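PDB 5I0P: beta-lactamase domain protein from Burkholderia ambifaria, which probably acts as a zinc-dependent hydrolase of the metallo-beta-lactamase superfamily, holding two zinc ions in its active site. Local coordinates for residues Y211-S214 with P215-A219; N252-A255 with L256-S260; V304-E308 with K309-A313. One frame throughout, in Å; residues are numbered along the deposited sequence.

Contact 1: residues Y211-S214 with P215-A219; sequences YGHS and PEHCA. With ZN (zinc ion), chain E.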
loop_
_atom_site.group_PDB
_atom_site.type_symbol
_atom_site.label_atom_id
_atom_site.label_comp_id
_atom_site.label_asym_id
_atom_site.label_seq_id
_atom_site.Cartn_x
_atom_site.Cartn_y
_atom_site.Cartn_z
ATOM N N TYR A 211 3.607 -8.236 -3.533
ATOM C CA TYR A 211 3.472 -7.961 -4.958
ATOM C C TYR A 211 1.997 -7.909 -5.337
ATOM O O TYR A 211 1.132 -8.384 -4.604
ATOM C CB TYR A 211 4.238 -9.013 -5.776
ATOM C CG TYR A 211 5.699 -9.060 -5.402
ATOM C CD1 TYR A 211 6.610 -8.184 -5.982
ATOM C CD2 TYR A 211 6.157 -9.934 -4.439
ATOM C CE1 TYR A 211 7.955 -8.190 -5.616
ATOM C CE2 TYR A 211 7.476 -9.951 -4.062
ATOM C CZ TYR A 211 8.378 -9.078 -4.656
ATOM O OH TYR A 211 9.702 -9.100 -4.276
ATOM N N GLY A 212 1.704 -7.326 -6.495
ATOM C CA GLY A 212 0.333 -7.294 -6.958
ATOM C C GLY A 212 -0.384 -5.984 -6.721
ATOM O O GLY A 212 -1.201 -5.565 -7.545
ATOM N N HIS A 213 -0.109 -5.337 -5.591
ATOM C CA HIS A 213 -0.614 -3.996 -5.314
ATOM C C HIS A 213 0.297 -2.914 -5.899
ATOM O O HIS A 213 -0.181 -1.902 -6.415
ATOM C CB HIS A 213 -0.798 -3.834 -3.798
ATOM C CG HIS A 213 -1.238 -2.470 -3.376
ATOM N ND1 HIS A 213 -2.483 -1.958 -3.680
ATOM C CD2 HIS A 213 -0.620 -1.533 -2.621
ATOM C CE1 HIS A 213 -2.589 -0.740 -3.175
ATOM N NE2 HIS A 213 -1.476 -0.464 -2.517
ATOM N N SER A 214 1.600 -3.150 -5.877
ATOM C CA SER A 214 2.611 -2.183 -6.293
ATOM C C SER A 214 3.875 -2.967 -6.640
ATOM O O SER A 214 3.946 -4.179 -6.368
ATOM C CB SER A 214 2.889 -1.153 -5.183
ATOM O OG SER A 214 3.373 -1.781 -4.006
ATOM N N PRO A 215 4.882 -2.314 -7.257
ATOM C CA PRO A 215 6.038 -3.070 -7.763
ATOM C C PRO A 215 6.681 -3.999 -6.750
ATOM O O PRO A 215 6.937 -5.178 -7.056
ATOM C CB PRO A 215 7.015 -1.958 -8.178
ATOM C CG PRO A 215 6.183 -0.849 -8.555
ATOM C CD PRO A 215 4.979 -0.896 -7.654
ATOM N N GLU A 216 6.941 -3.492 -5.543
ATOM C CA GLU A 216 7.778 -4.178 -4.571
ATOM C C GLU A 216 7.478 -3.608 -3.192
ATOM O O GLU A 216 8.293 -2.866 -2.620
ATOM C CB GLU A 216 9.263 -4.018 -4.931
ATOM C CG GLU A 216 10.193 -4.924 -4.125
ATOM C CD GLU A 216 11.707 -4.623 -4.334
ATOM O OE1 GLU A 216 12.096 -3.806 -5.214
ATOM O OE2 GLU A 216 12.519 -5.234 -3.617
ATOM N N HIS A 217 6.305 -3.951 -2.666
ATOM C CA HIS A 217 5.760 -3.293 -1.482
ATOM C C HIS A 217 6.529 -3.702 -0.235
ATOM O O HIS A 217 6.770 -4.891 -0.001
ATOM C CB HIS A 217 4.284 -3.644 -1.346
ATOM C CG HIS A 217 3.629 -3.047 -0.139
ATOM N ND1 HIS A 217 3.819 -3.547 1.136
ATOM C CD2 HIS A 217 2.771 -2.005 -0.014
ATOM C CE1 HIS A 217 3.127 -2.819 1.994
ATOM N NE2 HIS A 217 2.465 -1.891 1.321
ATOM N N CYS A 218 6.924 -2.727 0.572
ATOM C CA CYS A 218 7.735 -3.012 1.758
ATOM C C CYS A 218 6.840 -2.976 2.987
ATOM O O CYS A 218 6.364 -1.912 3.377
ATOM C CB CYS A 218 8.901 -2.026 1.923
ATOM S SG CYS A 218 9.734 -2.215 3.542
ATOM N N ALA A 219 6.593 -4.140 3.568
ATOM C CA ALA A 219 6.032 -4.261 4.906
ATOM C C ALA A 219 7.177 -4.595 5.855
ATOM O O ALA A 219 8.208 -5.144 5.445
ATOM C CB ALA A 219 4.942 -5.324 4.983
HETATM ZN ZN ZN E . -1.347 1.753 -2.032
#

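Contact 2: residues N252-A255 with L256-S260; sequences NPLA and LYLES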
loop_
_atom_site.group_PDB
_atom_site.type_symbol
_atom_site.label_atom_id
_atom_site.label_comp_id
_atom_site.label_asym_id
_atom_site.label_seq_id
_atom_site.Cartn_x
_atom_site.Cartn_y
_atom_site.Cartn_z
ATOM N N ASN A 252 -0.369 -10.370 -13.987
ATOM C CA ASN A 252 -1.191 -11.189 -13.104
ATOM C C ASN A 252 -1.118 -10.667 -11.662
ATOM O O ASN A 252 -0.650 -11.371 -10.756
ATOM C CB ASN A 252 -0.771 -12.654 -13.180
ATOM C CG ASN A 252 -1.870 -13.593 -12.724
ATOM O OD1 ASN A 252 -2.909 -13.150 -12.203
ATOM N ND2 ASN A 252 -1.654 -14.895 -12.907
ATOM N N PRO A 253 -1.569 -9.429 -11.413
ATOM C CA PRO A 253 -1.408 -8.878 -10.066
ATOM C C PRO A 253 -2.218 -9.596 -9.003
ATOM O O PRO A 253 -1.770 -9.659 -7.849
ATOM C CB PRO A 253 -1.831 -7.407 -10.229
ATOM C CG PRO A 253 -2.688 -7.380 -11.439
ATOM C CD PRO A 253 -2.172 -8.444 -12.341
ATOM N N LEU A 254 -3.391 -10.151 -9.328
ATOM C CA LEU A 254 -4.161 -10.791 -8.265
ATOM C C LEU A 254 -3.503 -12.093 -7.827
ATOM O O LEU A 254 -3.480 -12.417 -6.638
ATOM C CB LEU A 254 -5.607 -11.021 -8.704
ATOM C CG LEU A 254 -6.622 -11.564 -7.674
ATOM C CD1 LEU A 254 -6.650 -10.728 -6.427
ATOM C CD2 LEU A 254 -8.020 -11.656 -8.277
ATOM N N ALA A 255 -2.967 -12.865 -8.761
ATOM C CA ALA A 255 -2.236 -14.043 -8.323
ATOM C C ALA A 255 -1.012 -13.659 -7.482
ATOM O O ALA A 255 -0.754 -14.272 -6.443
ATOM C CB ALA A 255 -1.848 -14.882 -9.525
ATOM N N LEU A 256 -0.249 -12.650 -7.914
ATOM C CA LEU A 256 0.883 -12.177 -7.123
ATOM C C LEU A 256 0.431 -11.769 -5.726
ATOM O O LEU A 256 1.093 -12.082 -4.728
ATOM C CB LEU A 256 1.561 -10.992 -7.836
ATOM C CG LEU A 256 2.280 -11.392 -9.130
ATOM C CD1 LEU A 256 2.792 -10.198 -9.968
ATOM C CD2 LEU A 256 3.402 -12.297 -8.737
ATOM N N TYR A 257 -0.701 -11.065 -5.643
ATOM C CA TYR A 257 -1.172 -10.583 -4.358
ATOM C C TYR A 257 -1.596 -11.737 -3.471
ATOM O O TYR A 257 -1.245 -11.783 -2.286
ATOM C CB TYR A 257 -2.304 -9.601 -4.557
ATOM C CG TYR A 257 -2.915 -9.178 -3.252
ATOM C CD1 TYR A 257 -2.237 -8.311 -2.385
ATOM C CD2 TYR A 257 -4.179 -9.666 -2.863
ATOM C CE1 TYR A 257 -2.817 -7.929 -1.172
ATOM C CE2 TYR A 257 -4.750 -9.288 -1.664
ATOM C CZ TYR A 257 -4.069 -8.424 -0.819
ATOM O OH TYR A 257 -4.655 -8.066 0.382
ATOM N N LEU A 258 -2.374 -12.669 -4.024
ATOM C CA LEU A 258 -2.814 -13.821 -3.257
ATOM C C LEU A 258 -1.621 -14.656 -2.816
ATOM O O LEU A 258 -1.658 -15.294 -1.760
ATOM C CB LEU A 258 -3.812 -14.651 -4.081
ATOM C CG LEU A 258 -5.135 -13.921 -4.405
ATOM C CD1 LEU A 258 -6.046 -14.756 -5.294
ATOM C CD2 LEU A 258 -5.869 -13.437 -3.163
ATOM N N GLU A 259 -0.571 -14.703 -3.619
ATOM C CA GLU A 259 0.616 -15.422 -3.184
ATOM C C GLU A 259 1.355 -14.640 -2.099
ATOM O O GLU A 259 1.772 -15.215 -1.097
ATOM C CB GLU A 259 1.508 -15.702 -4.373
ATOM C CG GLU A 259 2.792 -16.444 -4.078
ATOM C CD GLU A 259 3.693 -16.484 -5.309
ATOM O OE1 GLU A 259 4.417 -17.491 -5.482
ATOM O OE2 GLU A 259 3.654 -15.523 -6.127
ATOM N N SER A 260 1.474 -13.321 -2.253
ATOM C CA SER A 260 2.121 -12.524 -1.216
ATOM C C SER A 260 1.420 -12.655 0.148
ATOM O O SER A 260 2.071 -12.591 1.195
ATOM C CB SER A 260 2.140 -11.066 -1.653
ATOM O OG SER A 260 2.904 -10.899 -2.812
#

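Contact 3: residues V304-E308 with K309-A313; sequences VACAE and KPMSA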
loop_
_atom_site.group_PDB
_atom_site.type_symbol
_atom_site.label_atom_id
_atom_site.label_comp_id
_atom_site.label_asym_id
_atom_site.label_seq_id
_atom_site.Cartn_x
_atom_site.Cartn_y
_atom_site.Cartn_z
ATOM N N VAL A 304 -18.683 -17.078 -13.930
ATOM C CA VAL A 304 -20.084 -17.216 -14.283
ATOM C C VAL A 304 -20.407 -16.349 -15.487
ATOM O O VAL A 304 -21.148 -16.763 -16.387
ATOM C CB VAL A 304 -20.965 -16.868 -13.056
ATOM C CG1 VAL A 304 -22.445 -16.791 -13.417
ATOM C CG2 VAL A 304 -20.772 -17.894 -11.961
ATOM N N ALA A 305 -19.865 -15.130 -15.520
ATOM C CA ALA A 305 -20.188 -14.217 -16.610
ATOM C C ALA A 305 -19.593 -14.689 -17.937
ATOM O O ALA A 305 -20.281 -14.651 -18.963
ATOM C CB ALA A 305 -19.747 -12.789 -16.265
ATOM N N CYS A 306 -18.346 -15.179 -17.937
ATOM C CA CYS A 306 -17.720 -15.625 -19.182
ATOM C C CYS A 306 -18.201 -16.997 -19.628
ATOM O O CYS A 306 -17.921 -17.394 -20.754
ATOM C CB CYS A 306 -16.203 -15.676 -19.035
ATOM S SG CYS A 306 -15.465 -14.097 -18.622
ATOM N N ALA A 307 -18.930 -17.722 -18.787
ATOM C CA ALA A 307 -19.508 -18.973 -19.232
ATOM C C ALA A 307 -20.758 -18.728 -20.059
ATOM O O ALA A 307 -21.159 -19.615 -20.819
ATOM C CB ALA A 307 -19.804 -19.907 -18.049
ATOM N N GLU A 308 -21.397 -17.554 -19.909
ATOM C CA GLU A 308 -22.609 -17.259 -20.674
ATOM C C GLU A 308 -22.268 -16.817 -22.084
ATOM O O GLU A 308 -22.948 -17.204 -23.033
ATOM C CB GLU A 308 -23.438 -16.164 -20.000
ATOM C CG GLU A 308 -23.897 -16.455 -18.601
ATOM C CD GLU A 308 -24.846 -15.379 -18.054
ATOM O OE1 GLU A 308 -25.408 -14.572 -18.844
ATOM O OE2 GLU A 308 -25.039 -15.351 -16.824
ATOM N N LYS A 309 -21.263 -15.951 -22.212
ATOM C CA LYS A 309 -20.846 -15.361 -23.471
ATOM C C LYS A 309 -19.473 -14.774 -23.257
ATOM O O LYS A 309 -19.070 -14.558 -22.119
ATOM C CB LYS A 309 -21.835 -14.289 -23.933
ATOM C CG LYS A 309 -21.973 -13.123 -22.968
ATOM C CD LYS A 309 -22.915 -12.066 -23.539
ATOM C CE LYS A 309 -23.298 -11.032 -22.497
ATOM N NZ LYS A 309 -22.430 -9.821 -22.528
ATOM N N PRO A 310 -18.716 -14.535 -24.315
ATOM C CA PRO A 310 -17.411 -13.889 -24.123
ATOM C C PRO A 310 -17.594 -12.475 -23.590
ATOM O O PRO A 310 -18.454 -11.733 -24.058
ATOM C CB PRO A 310 -16.786 -13.907 -25.521
ATOM C CG PRO A 310 -17.514 -15.009 -26.262
ATOM C CD PRO A 310 -18.901 -15.083 -25.674
ATOM N N MET A 311 -16.792 -12.120 -22.576
ATOM C CA MET A 311 -16.903 -10.857 -21.860
ATOM C C MET A 311 -15.631 -10.020 -22.004
ATOM O O MET A 311 -14.509 -10.543 -21.913
ATOM C CB MET A 311 -17.168 -11.107 -20.363
ATOM C CG MET A 311 -18.444 -11.882 -20.037
ATOM S SD MET A 311 -19.857 -10.889 -20.501
ATOM C CE MET A 311 -19.697 -9.590 -19.258
ATOM N N SER A 312 -15.803 -8.706 -22.178
ATOM C CA SER A 312 -14.678 -7.798 -22.096
ATOM C C SER A 312 -14.533 -7.297 -20.652
ATOM O O SER A 312 -15.443 -7.451 -19.807
ATOM C CB SER A 312 -14.862 -6.624 -23.045
ATOM O OG SER A 312 -15.798 -5.677 -22.508
ATOM N N ALA A 313 -13.379 -6.664 -20.378
ATOM C CA ALA A 313 -13.196 -6.088 -19.053
ATOM C C ALA A 313 -14.298 -5.079 -18.734
ATOM O O ALA A 313 -14.786 -5.042 -17.601
ATOM C CB ALA A 313 -11.814 -5.451 -18.921
#

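Contact 1: residues Y211-S214 with P215-A219
His-213 and His-217 meet through their CD2 carbons, 4.3 Å apart, with His-217 at the edge of the His-213 ring and near its plane. Beyond this point their nitrogens have separate tasks. His-213 NE2 binds a zinc ion at 2.3 Å, in a site completed by His-102, His-104 and Asp-232, whereas His-217 NE2 is hydrogen-bonded to the backbone N of Asp-232. With CG trans to the backbone N (chi1 177°), the His-213 imidazole extends from the loop to the metal, and a hydrogen bond from ND1 to Asn-241 O fixes its rotation. Ser-214 OG approaches the His-217 ring edge, 3.4 Å from His-217 CB, and is hydrogen-bonded to Glu-133 OE2, an oxygen that Glu-216 N also uses. Farther out, the Tyr-211 ring turns its edge to the bend: CD1 lies 3.2 Å from Pro-215 O, near the ring plane. Pro-215 itself packs on Glu-133 and Phe-136 of helix 131-141. The chemistry is that of a metal site with a second shell: the carbonyl at ND1 probably strengthens His-213 as a zinc ligand, and His-217 probably steadies the backbone of another ligand, Asp-232.

Contact 2: residues N252-A255 with L256-S260
The phenol ring of Tyr-257 meets Leu-254 obliquely, its CD2 lying 4.5 Å from Leu-254 CD1, and also packs on Leu-291 of helix 284-308. Tyr-257 CG stands anti to the backbone N (chi1 174°), which carries the ring off the helix toward the zinc region; there OH is hydrogen-bonded to Met-233 O and Thr-240 OG1, so the ring is gripped at its far end. The other flat group, the amide of Asn-252, sits at the N-cap, and the Asn-252 side chain touches Leu-344 and Leu-347 of helix 333-347. Its OD1 accepts a weak, 3.5 Å bond from Ala-255 N, while its backbone O takes a nearly straight bond (172°) from Leu-256 N at 3.1 Å. Leu-254 and Leu-258, one turn apart, cross at a slant with Leu-254 CG 4.0 Å from Leu-258 CD1, and both lean on His-295. Near the other end, Leu-256 O is held twice from opposite faces of its carbonyl plane, by Ser-260 N at 2.8 Å and by Ser-260 OG at 2.9 Å. Ser-260 OG is in turn hydrogen-bonded to Tyr-211 N. This is an Asn-capped short alpha-helix of the metallo-beta-lactamase αββα fold, wedged between the loop carrying zinc ligand His-213 and the C-terminal helices 284-308 and 333-347.

Contact 3: residues V304-E308 with K309-A313
Met-311 CB already points at the helix end, and chi1 of -60°, with CG beside the backbone N, lays CG against Ala-305; the bend at chi2 (-66°) then turns SD. The result is a small apolar contact in the loop that joins helices 284-308 and 313-320, in a C-terminal domain whose family belongs to the helix-turn-helix clan. Met-311 CG comes within 4.1 Å of Ala-305 CB and lies 3.5 Å from Ala-305 O in van der Waals contact; that carbonyl accepts its hydrogen bond from Glu-308 N, three residues on, at 3.3 Å. Met-311 CB lies 3.9 Å from Cys-306 SG, which is set beside its own backbone N and is buried against Leu-342 and Leu-351. Ile-316 of the next helix touches both Ala-305 and Met-311, so this contact is shared by the two helices. The backbone of Met-311 is hydrogen-bonded to Tyr-363, tying the loop to the small antiparallel sheet, while Ser-312 OG caps Gly-315 N at the start of helix 313-320. Away from these groups, Glu-308 and Lys-309 are exposed, and their opposite charges do not pair: OE1 of Glu-308 is 6.7 Å from NZ of Lys-309. The chain runs extended through Lys-309, whose O receives a CA-H...O contact from Cys-306 CA at 3.4 Å, with 147° at the hydrogen.

Overall arrangement
Contacts 1 and 2 are neighbours, their centres 10 Å apart, and they touch: Gly-212 O packs on Pro-253 CB, and Tyr-211 O on Tyr-257 CB. All three contacts are partly buried, but contact 1, near the centre of the chain, has no fully exposed residue among those that touch, whereas contacts 2 and 3 have two each. Contact 1 is polar and metal-bound. Contact 2 combines helical backbone bonds with apolar side chains packed on its neighbours. Contact 3, about 30 Å from contact 1 between centres, relies on methylene, methyl and thiol packing with no hydrogen bond between its segments. Helix 284-308 connects the last two: its middle covers contact 2, and its C-terminal end forms part of contact 3.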